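Local coordinates for hypothetical membrane spanning protein (Thermus thermophilus, PDB 2VPZ) that probably serves as the quinone-binding, membrane-embedded subunit of a polysulfide reductase complex, at residues L216-G219 with T220-Q223; A227-A230 with G231-A234. All coordinates share one frame; numbering follows the deposited sequence.

Along the chain, interaction 1 (216-223) comes first, carrying helix 210-217 out into the connection that precedes helix 227-245; interaction 2 (227-234) then forms the first turns of that second helix. Each is local and closes only turns of a few residues, and the two lie in series, neither enclosing nor crossing the other. In space they meet, their centres about 7 Å apart. The absence of side chains at Gly217 and Gly231 is consistent with this close approach: Thr220 OG1 lies 3.3 Å from Gly231 CA, and Gly217 CA lies 3.5 Å from Ala234 CB. Consecutive helices thus pack against each other, while helix 175-189 borders interaction 1 and helix 148-166 borders interaction 2.

Interaction 1: residues L216-G219 with T220-Q223; sequences LGLG and TFWQ
Gly217 O takes two hydrogen bonds from Thr220, in a succession of 3-10-type turns that leads out of helix 210-217. The hydroxyl OG1 of Thr220 donates to Gly217 O at 2.8 Å, and the backbone N of Thr220 reaches Gly217 O at 3.2 Å. Both donors approach from the same face of the carbonyl plane, the N well above it and the hydroxyl less tilted. Chi1 of -47° makes this possible: OG1 stands beside the backbone N, while CG2 is anti to it. A valine here would lack the hydroxyl, so Gly217 O would probably keep only the more poorly directed backbone donor. The same i to i+3 spacing recurs on either side, in Gly219 N to Leu216 O at 2.9 Å and in a weak bond from Phe221 N to Leu218 O at 3.4 Å. Outside the turn, Thr220 O accepts from Arg177 NE of helix 175-189, whose Leu176 touches the Thr220 side chain. Phe221 swings its ring back along the turn, its CG beside the backbone N (chi1 -45°), which places CD1 3.6 Å from Leu218 O. The ring meets that carbonyl obliquely, and at its border Phe221 CE1 lies 4.4 Å from Leu218 CD2.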
loop_
_atom_site.group_PDB
_atom_site.type_symbol
_atom_site.label_atom_id
_atom_site.label_comp_id
_atom_site.label_asym_id
_atom_site.label_seq_id
_atom_site.Cartn_x
_atom_site.Cartn_y
_atom_site.Cartn_z
ATOM N N LEU C 216 -15.788 -30.532 34.968
ATOM C CA LEU C 216 -16.843 -31.553 34.840
ATOM C C LEU C 216 -16.296 -32.945 34.397
ATOM O O LEU C 216 -16.420 -33.959 35.110
ATOM C CB LEU C 216 -17.944 -31.125 33.850
ATOM C CG LEU C 216 -19.370 -30.760 34.289
ATOM C CD1 LEU C 216 -20.415 -31.712 33.653
ATOM C CD2 LEU C 216 -19.482 -30.800 35.823
ATOM N N GLY C 217 -15.708 -32.964 33.201
ATOM C CA GLY C 217 -15.158 -34.166 32.610
ATOM C C GLY C 217 -14.159 -34.951 33.444
ATOM O O GLY C 217 -13.880 -36.131 33.157
ATOM N N LEU C 218 -13.606 -34.316 34.476
ATOM C CA LEU C 218 -12.642 -34.953 35.403
ATOM C C LEU C 218 -13.328 -35.984 36.337
ATOM O O LEU C 218 -12.660 -36.833 36.938
ATOM C CB LEU C 218 -11.853 -33.896 36.248
ATOM C CG LEU C 218 -10.809 -32.969 35.595
ATOM C CD1 LEU C 218 -10.044 -32.160 36.660
ATOM C CD2 LEU C 218 -9.814 -33.782 34.748
ATOM N N GLY C 219 -14.652 -35.876 36.442
ATOM C CA GLY C 219 -15.481 -36.777 37.213
ATOM C C GLY C 219 -15.664 -38.112 36.501
ATOM O O GLY C 219 -16.355 -39.023 36.985
ATOM N N THR C 220 -15.075 -38.241 35.316
ATOM C CA THR C 220 -15.123 -39.510 34.582
ATOM C C THR C 220 -14.086 -40.519 35.220
ATOM O O THR C 220 -14.174 -41.726 34.968
ATOM C CB THR C 220 -14.813 -39.304 33.021
ATOM O OG1 THR C 220 -15.555 -38.217 32.480
ATOM C CG2 THR C 220 -15.135 -40.603 32.221
ATOM N N PHE C 221 -13.161 -40.040 36.064
ATOM C CA PHE C 221 -12.109 -40.844 36.756
ATOM C C PHE C 221 -12.280 -41.107 38.276
ATOM O O PHE C 221 -11.400 -41.706 38.909
ATOM C CB PHE C 221 -10.725 -40.184 36.519
ATOM C CG PHE C 221 -10.461 -39.762 35.114
ATOM C CD1 PHE C 221 -10.297 -38.403 34.781
ATOM C CD2 PHE C 221 -10.400 -40.715 34.109
ATOM C CE1 PHE C 221 -10.081 -38.021 33.454
ATOM C CE2 PHE C 221 -10.203 -40.359 32.780
ATOM C CZ PHE C 221 -10.039 -38.996 32.445
ATOM N N TRP C 222 -13.421 -40.663 38.801
ATOM C CA TRP C 222 -13.899 -40.723 40.219
ATOM C C TRP C 222 -14.881 -41.862 40.623
ATOM O O TRP C 222 -14.495 -43.043 40.685
ATOM C CB TRP C 222 -14.552 -39.385 40.613
ATOM C CG TRP C 222 -15.097 -39.374 42.034
ATOM C CD1 TRP C 222 -14.739 -40.220 43.056
ATOM C CD2 TRP C 222 -16.063 -38.461 42.605
ATOM N NE1 TRP C 222 -15.406 -39.889 44.204
ATOM C CE2 TRP C 222 -16.223 -38.819 43.964
ATOM C CE3 TRP C 222 -16.808 -37.373 42.101
ATOM C CZ2 TRP C 222 -17.098 -38.123 44.843
ATOM C CZ3 TRP C 222 -17.686 -36.668 42.973
ATOM C CH2 TRP C 222 -17.815 -37.055 44.328
ATOM N N GLN C 223 -16.136 -41.506 40.918
ATOM C CA GLN C 223 -17.209 -42.457 41.306
ATOM C C GLN C 223 -17.801 -43.152 40.033
ATOM O O GLN C 223 -18.132 -42.487 39.039
ATOM C CB GLN C 223 -18.345 -41.764 42.162
ATOM C CG GLN C 223 -19.430 -42.708 42.856
ATOM C CD GLN C 223 -19.156 -43.068 44.343
ATOM O OE1 GLN C 223 -18.179 -42.618 44.944
ATOM N NE2 GLN C 223 -20.046 -43.884 44.935
#

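Interaction 2: residues A227-A230 with G231-A234; sequences APWA and GLLA
Ala227-Ala230 and Gly231-Ala234 form successive turns of one alpha-helix, the opening of helix 227-245, joined by four i to i+4 backbone hydrogen bonds. Their lengths show a slight tightening after the first: Gly231 N to Ala227 O is 3.3 Å, whereas Leu232 N to Pro228 O is 3.0 Å. Leu233 N to Trp229 O is 2.9 Å, with an N-H...O angle of 174°. Ala234 N to Ala230 O, at 3.0 Å, completes the set. Pro228, whose nitrogen has no hydrogen to donate, costs no bond here, because a first-turn nitrogen has no carbonyl of the same helix four residues before it.

The side chains of the second turn fold back over the carbonyls of the first. Leu232 lays its CB, CG and CD1 along Pro228 O, CD1 coming to 3.1 Å from that oxygen; a chi2 of 143°, away from a staggered value, carries the methyl there. Leu233 has its CG anti to its own carbonyl carbon (chi1 -44°), which brings CG to 3.1 Å from Trp229 O, so this acceptor is flanked by a hydrocarbon branch as well as by its N-H donor. Gly231 has no side chain; a CB there would lie close to Ala227 O. The indole of Trp229 lies on the surface, and together with Pro228 and Leu232 it touches Leu166 of helix 148-166; this packing joins the start of the last helix to the end of that one. Ala234 CB sits 3.4 Å from Ala230 O, and on the Trp229 flank the indole atom CE3 is met obliquely by Leu232 CD1 at 4.4 Å.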
loop_
_atom_site.group_PDB
_atom_site.type_symbol
_atom_site.label_atom_id
_atom_site.label_comp_id
_atom_site.label_asym_id
_atom_site.label_seq_id
_atom_site.Cartn_x
_atom_site.Cartn_y
_atom_site.Cartn_z
ATOM N N ALA C 227 -19.343 -41.148 36.509
ATOM C CA ALA C 227 -18.401 -41.218 35.389
ATOM C C ALA C 227 -19.030 -41.078 33.957
ATOM O O ALA C 227 -18.437 -40.340 33.162
ATOM C CB ALA C 227 -17.481 -42.448 35.528
ATOM N N PRO C 228 -20.119 -41.836 33.580
ATOM C CA PRO C 228 -20.666 -41.604 32.228
ATOM C C PRO C 228 -21.442 -40.263 32.039
ATOM O O PRO C 228 -21.479 -39.693 30.935
ATOM C CB PRO C 228 -21.606 -42.782 31.979
ATOM C CG PRO C 228 -21.016 -43.892 32.745
ATOM C CD PRO C 228 -20.459 -43.194 34.035
ATOM N N TRP C 229 -22.120 -39.790 33.084
ATOM C CA TRP C 229 -22.862 -38.530 32.971
ATOM C C TRP C 229 -21.883 -37.386 32.761
ATOM O O TRP C 229 -22.000 -36.623 31.800
ATOM C CB TRP C 229 -23.780 -38.283 34.181
ATOM C CG TRP C 229 -25.000 -39.176 34.141
ATOM C CD1 TRP C 229 -25.253 -40.277 34.930
ATOM C CD2 TRP C 229 -26.085 -39.118 33.190
ATOM N NE1 TRP C 229 -26.412 -40.894 34.517
ATOM C CE2 TRP C 229 -26.942 -40.210 33.457
ATOM C CE3 TRP C 229 -26.409 -38.252 32.130
ATOM C CZ2 TRP C 229 -28.122 -40.457 32.702
ATOM C CZ3 TRP C 229 -27.585 -38.492 31.369
ATOM C CH2 TRP C 229 -28.419 -39.592 31.669
ATOM N N ALA C 230 -20.903 -37.296 33.647
ATOM C CA ALA C 230 -19.859 -36.279 33.593
ATOM C C ALA C 230 -19.111 -36.257 32.238
ATOM O O ALA C 230 -18.864 -35.181 31.685
ATOM C CB ALA C 230 -18.846 -36.468 34.772
ATOM N N GLY C 231 -18.769 -37.434 31.710
ATOM C CA GLY C 231 -18.099 -37.571 30.426
ATOM C C GLY C 231 -18.957 -37.161 29.240
ATOM O O GLY C 231 -18.460 -36.559 28.270
ATOM N N LEU C 232 -20.258 -37.475 29.306
ATOM C CA LEU C 232 -21.287 -37.116 28.285
ATOM C C LEU C 232 -21.499 -35.588 28.236
ATOM O O LEU C 232 -21.473 -34.977 27.158
ATOM C CB LEU C 232 -22.651 -37.793 28.544
ATOM C CG LEU C 232 -22.999 -39.183 27.969
ATOM C CD1 LEU C 232 -23.832 -40.011 28.972
ATOM C CD2 LEU C 232 -23.741 -39.046 26.618
ATOM N N LEU C 233 -21.739 -34.978 29.390
ATOM C CA LEU C 233 -21.967 -33.545 29.470
ATOM C C LEU C 233 -20.690 -32.733 29.128
ATOM O O LEU C 233 -20.788 -31.666 28.529
ATOM C CB LEU C 233 -22.560 -33.142 30.851
ATOM C CG LEU C 233 -23.701 -34.029 31.418
ATOM C CD1 LEU C 233 -24.110 -33.572 32.833
ATOM C CD2 LEU C 233 -24.917 -34.030 30.466
ATOM N N ALA C 234 -19.500 -33.212 29.473
ATOM C CA ALA C 234 -18.289 -32.461 29.114
ATOM C C ALA C 234 -18.092 -32.483 27.586
ATOM O O ALA C 234 -17.902 -31.434 26.953
ATOM C CB ALA C 234 -17.003 -33.023 29.817
#